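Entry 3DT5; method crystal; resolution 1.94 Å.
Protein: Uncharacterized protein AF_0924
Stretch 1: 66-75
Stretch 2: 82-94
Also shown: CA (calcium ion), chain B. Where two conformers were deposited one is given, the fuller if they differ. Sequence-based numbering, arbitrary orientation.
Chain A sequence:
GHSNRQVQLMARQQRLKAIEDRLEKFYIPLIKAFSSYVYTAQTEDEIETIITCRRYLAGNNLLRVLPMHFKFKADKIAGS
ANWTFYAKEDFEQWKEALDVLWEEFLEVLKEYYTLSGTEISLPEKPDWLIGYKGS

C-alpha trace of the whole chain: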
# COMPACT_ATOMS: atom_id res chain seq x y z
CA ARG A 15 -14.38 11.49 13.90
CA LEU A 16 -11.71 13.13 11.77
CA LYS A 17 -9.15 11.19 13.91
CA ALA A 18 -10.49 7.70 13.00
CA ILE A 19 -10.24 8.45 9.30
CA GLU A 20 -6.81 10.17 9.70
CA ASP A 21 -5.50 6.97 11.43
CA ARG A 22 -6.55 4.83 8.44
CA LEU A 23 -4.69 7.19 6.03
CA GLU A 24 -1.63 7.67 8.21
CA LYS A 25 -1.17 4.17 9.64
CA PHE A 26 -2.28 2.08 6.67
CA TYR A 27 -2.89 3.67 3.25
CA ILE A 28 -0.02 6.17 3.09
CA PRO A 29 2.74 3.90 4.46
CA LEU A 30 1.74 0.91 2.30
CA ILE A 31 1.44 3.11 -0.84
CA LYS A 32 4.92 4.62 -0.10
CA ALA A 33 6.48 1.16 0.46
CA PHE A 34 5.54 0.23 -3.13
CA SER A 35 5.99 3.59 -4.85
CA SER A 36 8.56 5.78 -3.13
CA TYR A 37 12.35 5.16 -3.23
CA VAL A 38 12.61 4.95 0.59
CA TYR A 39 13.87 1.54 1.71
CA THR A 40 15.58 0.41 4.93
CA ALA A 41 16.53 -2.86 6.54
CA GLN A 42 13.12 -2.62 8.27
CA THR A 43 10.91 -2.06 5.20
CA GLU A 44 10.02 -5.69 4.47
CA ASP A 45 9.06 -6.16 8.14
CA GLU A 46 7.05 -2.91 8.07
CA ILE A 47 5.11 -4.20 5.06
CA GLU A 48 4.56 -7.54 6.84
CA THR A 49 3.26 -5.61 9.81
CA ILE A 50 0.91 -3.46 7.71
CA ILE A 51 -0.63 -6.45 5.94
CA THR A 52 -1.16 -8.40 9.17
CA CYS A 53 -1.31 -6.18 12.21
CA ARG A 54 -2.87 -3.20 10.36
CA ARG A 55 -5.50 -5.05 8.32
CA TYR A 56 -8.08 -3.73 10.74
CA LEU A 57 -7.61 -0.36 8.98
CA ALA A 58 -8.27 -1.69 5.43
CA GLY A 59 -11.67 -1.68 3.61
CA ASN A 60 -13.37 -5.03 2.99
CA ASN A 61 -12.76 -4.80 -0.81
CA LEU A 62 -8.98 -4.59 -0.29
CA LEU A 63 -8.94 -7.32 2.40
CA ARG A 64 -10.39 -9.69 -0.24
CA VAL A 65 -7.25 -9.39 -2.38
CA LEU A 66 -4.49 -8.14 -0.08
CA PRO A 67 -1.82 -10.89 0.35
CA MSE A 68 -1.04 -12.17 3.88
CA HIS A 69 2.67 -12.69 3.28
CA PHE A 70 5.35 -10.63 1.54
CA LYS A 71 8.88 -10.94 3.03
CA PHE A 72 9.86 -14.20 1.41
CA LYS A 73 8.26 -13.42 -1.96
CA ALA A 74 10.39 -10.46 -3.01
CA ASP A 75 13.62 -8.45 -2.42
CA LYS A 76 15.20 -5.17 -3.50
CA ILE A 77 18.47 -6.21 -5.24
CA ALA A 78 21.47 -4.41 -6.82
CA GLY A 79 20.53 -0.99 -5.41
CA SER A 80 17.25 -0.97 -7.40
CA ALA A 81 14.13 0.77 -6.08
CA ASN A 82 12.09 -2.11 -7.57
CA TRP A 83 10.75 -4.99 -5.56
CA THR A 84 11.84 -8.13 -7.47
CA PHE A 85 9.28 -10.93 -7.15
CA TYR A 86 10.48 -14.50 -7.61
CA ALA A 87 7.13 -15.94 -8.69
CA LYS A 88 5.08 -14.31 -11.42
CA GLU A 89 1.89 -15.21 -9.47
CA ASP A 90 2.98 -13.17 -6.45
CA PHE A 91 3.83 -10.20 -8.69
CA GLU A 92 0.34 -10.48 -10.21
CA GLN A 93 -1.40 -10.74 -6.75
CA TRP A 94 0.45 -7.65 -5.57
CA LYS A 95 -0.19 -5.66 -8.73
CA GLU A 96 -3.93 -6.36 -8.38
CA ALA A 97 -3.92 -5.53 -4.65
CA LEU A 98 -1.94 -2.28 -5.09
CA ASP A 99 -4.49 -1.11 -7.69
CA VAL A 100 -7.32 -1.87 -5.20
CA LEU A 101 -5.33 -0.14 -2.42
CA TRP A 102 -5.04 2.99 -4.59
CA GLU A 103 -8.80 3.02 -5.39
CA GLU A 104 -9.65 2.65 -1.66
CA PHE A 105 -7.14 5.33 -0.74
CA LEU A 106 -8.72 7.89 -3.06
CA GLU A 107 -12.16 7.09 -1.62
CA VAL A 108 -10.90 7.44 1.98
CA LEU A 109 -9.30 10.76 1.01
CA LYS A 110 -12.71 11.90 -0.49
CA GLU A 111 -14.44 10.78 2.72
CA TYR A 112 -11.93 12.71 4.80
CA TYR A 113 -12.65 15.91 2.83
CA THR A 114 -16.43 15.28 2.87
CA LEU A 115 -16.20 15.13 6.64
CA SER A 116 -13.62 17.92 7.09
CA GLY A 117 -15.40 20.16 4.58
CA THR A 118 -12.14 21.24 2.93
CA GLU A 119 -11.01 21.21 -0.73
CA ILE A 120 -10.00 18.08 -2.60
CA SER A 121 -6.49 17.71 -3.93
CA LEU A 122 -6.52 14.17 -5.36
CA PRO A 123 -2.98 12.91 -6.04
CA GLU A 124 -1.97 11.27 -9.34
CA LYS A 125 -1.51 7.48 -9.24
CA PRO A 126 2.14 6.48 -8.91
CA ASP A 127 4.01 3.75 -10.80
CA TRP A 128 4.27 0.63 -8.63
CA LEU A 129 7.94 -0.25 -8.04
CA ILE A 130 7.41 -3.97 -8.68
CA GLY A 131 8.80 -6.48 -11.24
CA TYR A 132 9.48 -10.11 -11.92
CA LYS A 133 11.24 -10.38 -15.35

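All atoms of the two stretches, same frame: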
# COMPACT_ATOMS: atom_id res chain seq x y z
N LEU A 66 -5.80 -8.52 -0.61
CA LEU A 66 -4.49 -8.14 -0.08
C LEU A 66 -3.76 -9.41 0.42
O LEU A 66 -4.33 -10.14 1.26
CB LEU A 66 -4.66 -7.15 1.10
CG LEU A 66 -3.38 -6.62 1.79
CD1 LEU A 66 -2.59 -5.69 0.80
CD2 LEU A 66 -3.80 -5.87 3.09
N PRO A 67 -2.54 -9.71 -0.11
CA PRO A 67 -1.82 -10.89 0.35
C PRO A 67 -1.51 -10.83 1.87
O PRO A 67 -1.44 -9.74 2.46
CB PRO A 67 -0.48 -10.84 -0.44
CG PRO A 67 -0.84 -10.03 -1.72
CD PRO A 67 -1.77 -8.98 -1.14
N MSE A 68 -1.34 -12.01 2.46
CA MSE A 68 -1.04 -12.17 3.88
C MSE A 68 0.45 -12.15 4.17
O MSE A 68 0.87 -11.93 5.30
CB MSE A 68 -1.52 -13.55 4.33
CG MSE A 68 -2.05 -13.56 5.72
SE MSE A 68 -3.80 -12.72 5.60
CE MSE A 68 -4.26 -13.12 3.72
N HIS A 69 1.24 -12.45 3.15
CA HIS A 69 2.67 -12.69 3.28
C HIS A 69 3.41 -11.90 2.23
O HIS A 69 2.90 -11.71 1.14
CB HIS A 69 3.00 -14.17 3.09
CG HIS A 69 2.37 -15.07 4.11
ND1 HIS A 69 2.76 -15.09 5.43
CD2 HIS A 69 1.38 -15.99 4.00
CE1 HIS A 69 2.04 -15.97 6.10
NE2 HIS A 69 1.18 -16.53 5.26
N PHE A 70 4.62 -11.44 2.52
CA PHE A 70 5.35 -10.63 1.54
C PHE A 70 6.87 -10.89 1.58
O PHE A 70 7.50 -11.01 0.52
CB PHE A 70 5.10 -9.13 1.75
CG PHE A 70 5.99 -8.26 0.88
CD1 PHE A 70 5.75 -8.16 -0.49
CD2 PHE A 70 7.09 -7.59 1.44
CE1 PHE A 70 6.60 -7.38 -1.30
CE2 PHE A 70 7.93 -6.81 0.62
CZ PHE A 70 7.66 -6.72 -0.75
N LYS A 71 7.43 -10.91 2.79
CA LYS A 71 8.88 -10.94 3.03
C LYS A 71 9.63 -11.94 2.15
O LYS A 71 10.69 -11.62 1.61
CB LYS A 71 9.16 -11.45 4.45
CG LYS A 71 9.17 -10.43 5.52
CD LYS A 71 9.52 -11.08 6.87
CE LYS A 71 10.96 -11.56 6.95
NZ LYS A 71 11.82 -10.74 7.90
N PHE A 72 9.13 -13.17 2.11
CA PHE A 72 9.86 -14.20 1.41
C PHE A 72 9.46 -14.35 -0.06
O PHE A 72 9.85 -15.30 -0.71
CB PHE A 72 9.79 -15.51 2.21
CG PHE A 72 10.39 -15.38 3.58
CD1 PHE A 72 11.75 -15.08 3.75
CD2 PHE A 72 9.59 -15.50 4.73
CE1 PHE A 72 12.32 -14.94 5.04
CE2 PHE A 72 10.14 -15.35 6.03
CZ PHE A 72 11.51 -15.09 6.19
N LYS A 73 8.71 -13.38 -0.58
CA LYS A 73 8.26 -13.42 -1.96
C LYS A 73 9.01 -12.45 -2.84
O LYS A 73 8.92 -12.52 -4.06
CB LYS A 73 6.75 -13.07 -2.09
CG LYS A 73 5.78 -13.78 -1.15
CD LYS A 73 5.76 -15.22 -1.34
CE LYS A 73 4.32 -15.70 -1.21
NZ LYS A 73 4.17 -16.46 0.02
N ALA A 74 9.76 -11.54 -2.23
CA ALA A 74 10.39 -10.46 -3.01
C ALA A 74 11.58 -9.87 -2.24
O ALA A 74 11.71 -10.10 -1.06
CB ALA A 74 9.34 -9.36 -3.31
N ASP A 75 12.44 -9.14 -2.96
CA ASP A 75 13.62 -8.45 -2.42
C ASP A 75 13.89 -7.25 -3.28
O ASP A 75 13.57 -7.26 -4.47
CB ASP A 75 14.90 -9.33 -2.52
CG ASP A 75 14.94 -10.44 -1.50
OD1 ASP A 75 14.68 -10.17 -0.31
OD2 ASP A 75 15.32 -11.58 -1.87
N ASN A 82 13.19 -1.19 -7.26
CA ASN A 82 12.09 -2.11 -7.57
C ASN A 82 12.11 -3.27 -6.63
O ASN A 82 13.20 -3.74 -6.26
CB ASN A 82 12.18 -2.69 -8.99
CG ASN A 82 11.92 -1.63 -10.04
OD1 ASN A 82 11.10 -0.70 -9.86
ND2 ASN A 82 12.68 -1.72 -11.13
N TRP A 83 10.91 -3.73 -6.25
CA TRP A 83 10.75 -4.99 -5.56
C TRP A 83 10.79 -6.09 -6.65
O TRP A 83 10.01 -6.06 -7.59
CB TRP A 83 9.40 -5.06 -4.82
CG TRP A 83 9.33 -4.15 -3.62
CD1 TRP A 83 8.64 -2.95 -3.53
CD2 TRP A 83 9.97 -4.36 -2.37
NE1 TRP A 83 8.81 -2.41 -2.27
CE2 TRP A 83 9.59 -3.27 -1.53
CE3 TRP A 83 10.78 -5.39 -1.85
CZ2 TRP A 83 10.07 -3.15 -0.20
CZ3 TRP A 83 11.21 -5.29 -0.50
CH2 TRP A 83 10.84 -4.17 0.30
N THR A 84 11.73 -7.02 -6.52
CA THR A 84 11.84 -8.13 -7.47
C THR A 84 11.07 -9.29 -6.87
O THR A 84 11.43 -9.77 -5.79
CB THR A 84 13.31 -8.56 -7.69
OG1 THR A 84 13.99 -7.52 -8.39
CG2 THR A 84 13.39 -9.86 -8.57
N PHE A 85 10.04 -9.75 -7.58
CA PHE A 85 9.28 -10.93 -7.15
C PHE A 85 9.88 -12.16 -7.80
O PHE A 85 10.26 -12.13 -8.97
CB PHE A 85 7.81 -10.81 -7.56
CG PHE A 85 7.02 -9.94 -6.67
CD1 PHE A 85 7.01 -8.54 -6.86
CD2 PHE A 85 6.36 -10.46 -5.55
CE1 PHE A 85 6.31 -7.70 -6.00
CE2 PHE A 85 5.65 -9.61 -4.71
CZ PHE A 85 5.62 -8.22 -4.93
N TYR A 86 9.94 -13.25 -7.05
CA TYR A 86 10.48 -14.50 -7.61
C TYR A 86 9.46 -15.31 -8.38
O TYR A 86 9.83 -16.02 -9.28
CB TYR A 86 11.20 -15.33 -6.55
CG TYR A 86 12.34 -14.54 -5.95
CD1 TYR A 86 13.45 -14.20 -6.72
CD2 TYR A 86 12.27 -14.08 -4.62
CE1 TYR A 86 14.47 -13.44 -6.20
CE2 TYR A 86 13.28 -13.33 -4.09
CZ TYR A 86 14.39 -13.01 -4.88
OH TYR A 86 15.43 -12.26 -4.31
N ALA A 87 8.19 -15.23 -7.99
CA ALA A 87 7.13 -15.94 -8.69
C ALA A 87 6.21 -14.95 -9.36
O ALA A 87 5.76 -13.98 -8.73
CB ALA A 87 6.37 -16.81 -7.73
N LYS A 88 5.94 -15.18 -10.64
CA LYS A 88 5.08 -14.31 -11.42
C LYS A 88 3.72 -14.10 -10.74
O LYS A 88 3.19 -12.99 -10.75
CB LYS A 88 4.90 -14.87 -12.82
CG LYS A 88 3.86 -14.14 -13.67
CD LYS A 88 4.02 -14.54 -15.15
CE LYS A 88 2.85 -14.09 -16.03
NZ LYS A 88 2.93 -14.70 -17.40
N GLU A 89 3.18 -15.18 -10.16
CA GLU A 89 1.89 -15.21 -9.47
C GLU A 89 1.82 -14.23 -8.28
O GLU A 89 0.80 -13.63 -7.99
CB GLU A 89 1.56 -16.64 -9.01
CG GLU A 89 2.58 -17.32 -8.04
CD GLU A 89 3.46 -18.45 -8.67
OE1 GLU A 89 3.62 -19.49 -8.00
OE2 GLU A 89 4.00 -18.32 -9.81
N ASP A 90 2.92 -14.11 -7.56
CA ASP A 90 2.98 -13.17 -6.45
C ASP A 90 3.03 -11.73 -6.97
O ASP A 90 2.40 -10.83 -6.40
CB ASP A 90 4.19 -13.44 -5.60
CG ASP A 90 4.08 -14.74 -4.81
OD1 ASP A 90 3.04 -14.95 -4.15
OD2 ASP A 90 5.04 -15.51 -4.85
N PHE A 91 3.79 -11.51 -8.04
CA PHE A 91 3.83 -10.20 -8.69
C PHE A 91 2.39 -9.81 -9.11
O PHE A 91 1.97 -8.67 -8.90
CB PHE A 91 4.74 -10.26 -9.93
CG PHE A 91 4.57 -9.09 -10.85
CD1 PHE A 91 5.24 -7.89 -10.61
CD2 PHE A 91 3.75 -9.18 -11.96
CE1 PHE A 91 5.07 -6.77 -11.46
CE2 PHE A 91 3.59 -8.07 -12.83
CZ PHE A 91 4.26 -6.87 -12.57
N GLU A 92 1.67 -10.76 -9.71
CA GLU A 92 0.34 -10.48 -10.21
C GLU A 92 -0.64 -10.19 -9.07
O GLU A 92 -1.46 -9.24 -9.19
CB GLU A 92 -0.18 -11.60 -11.14
CG GLU A 92 0.62 -11.77 -12.44
CD GLU A 92 0.56 -10.55 -13.38
OE1 GLU A 92 -0.37 -9.72 -13.27
OE2 GLU A 92 1.43 -10.44 -14.28
N GLN A 93 -0.55 -10.96 -7.97
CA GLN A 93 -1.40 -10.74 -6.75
C GLN A 93 -1.17 -9.34 -6.21
O GLN A 93 -2.11 -8.62 -5.91
CB GLN A 93 -1.06 -11.69 -5.60
CG GLN A 93 -1.40 -13.12 -5.83
CD GLN A 93 -1.88 -13.80 -4.56
OE1 GLN A 93 -1.40 -13.50 -3.44
NE2 GLN A 93 -2.86 -14.71 -4.71
N TRP A 94 0.10 -8.97 -6.10
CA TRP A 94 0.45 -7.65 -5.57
C TRP A 94 0.07 -6.54 -6.51
O TRP A 94 -0.41 -5.50 -6.06
CB TRP A 94 1.96 -7.55 -5.17
CG TRP A 94 2.15 -8.03 -3.79
CD1 TRP A 94 2.51 -9.28 -3.40
CD2 TRP A 94 1.86 -7.29 -2.58
NE1 TRP A 94 2.49 -9.37 -2.04
CE2 TRP A 94 2.09 -8.16 -1.51
CE3 TRP A 94 1.40 -5.99 -2.32
CZ2 TRP A 94 1.91 -7.77 -0.16
CZ3 TRP A 94 1.21 -5.60 -0.96
CH2 TRP A 94 1.47 -6.49 0.08
CA CA B . 12.70 -10.60 0.96
O HOH W 1 7.49 -14.49 -5.24

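Contact between the loop and short strand 66-75 and the strand-turn-helix segment 82-94, which together bury 785 Å². The central bump is the ring of Phe 70, which enters a hollow lined by Trp 83, Phe 85 and Trp 94. Its edge meets the face of Trp 83 (CZ to CE3 of Trp 83, 3.6 Å; planes at 83°) and also points toward the face of Trp 94 (CD1 to CE2 of Trp 94, 3.8 Å; planes at 74°), so that one ring is wedged between two indoles. Phe 70 CE1 reaches CZ of Phe 85 at 3.9 Å. Earlier in the loop, Pro 67 lays its CG over the five-membered ring of Trp 94, 3.6 Å from the ring centroid and 20° off the normal, a CH-pi contact; Leu 66 CD1 adds a touch to Trp 94 CZ3 at 4.2 Å. Trp 94 NE1, 3.4 Å from Pro 67 CG, is buried here without a polar partner. At the strand end, Ala 74 and Phe 85 form a non-hydrogen-bonded antiparallel pair, Ala 74 CA lying 4.3 Å from Phe 85 CA, and Ala 74 CB sits over the Phe 85 ring, 3.9 Å from the centroid. The antiparallel pairing is held by Asp 75 N to Thr 84 O (3.1 Å), Thr 84 N to Asp 75 O (2.8 Å) and Tyr 86 N to Lys 73 O (3.2 Å). The Asp 75 carboxylate serves two partners: OD2 accepts a short hydrogen bond from Tyr 86 OH (2.5 Å) at the edge of the tyrosine ring, while OD1 binds calcium at 2.4 Å, beside Lys 71 O and Ala 74 O. Water 1 links the stretches, donating to Lys 73 O (2.7 Å) and Asp 90 OD2 (2.7 Å) and accepting from Ala 87 N (2.9 Å).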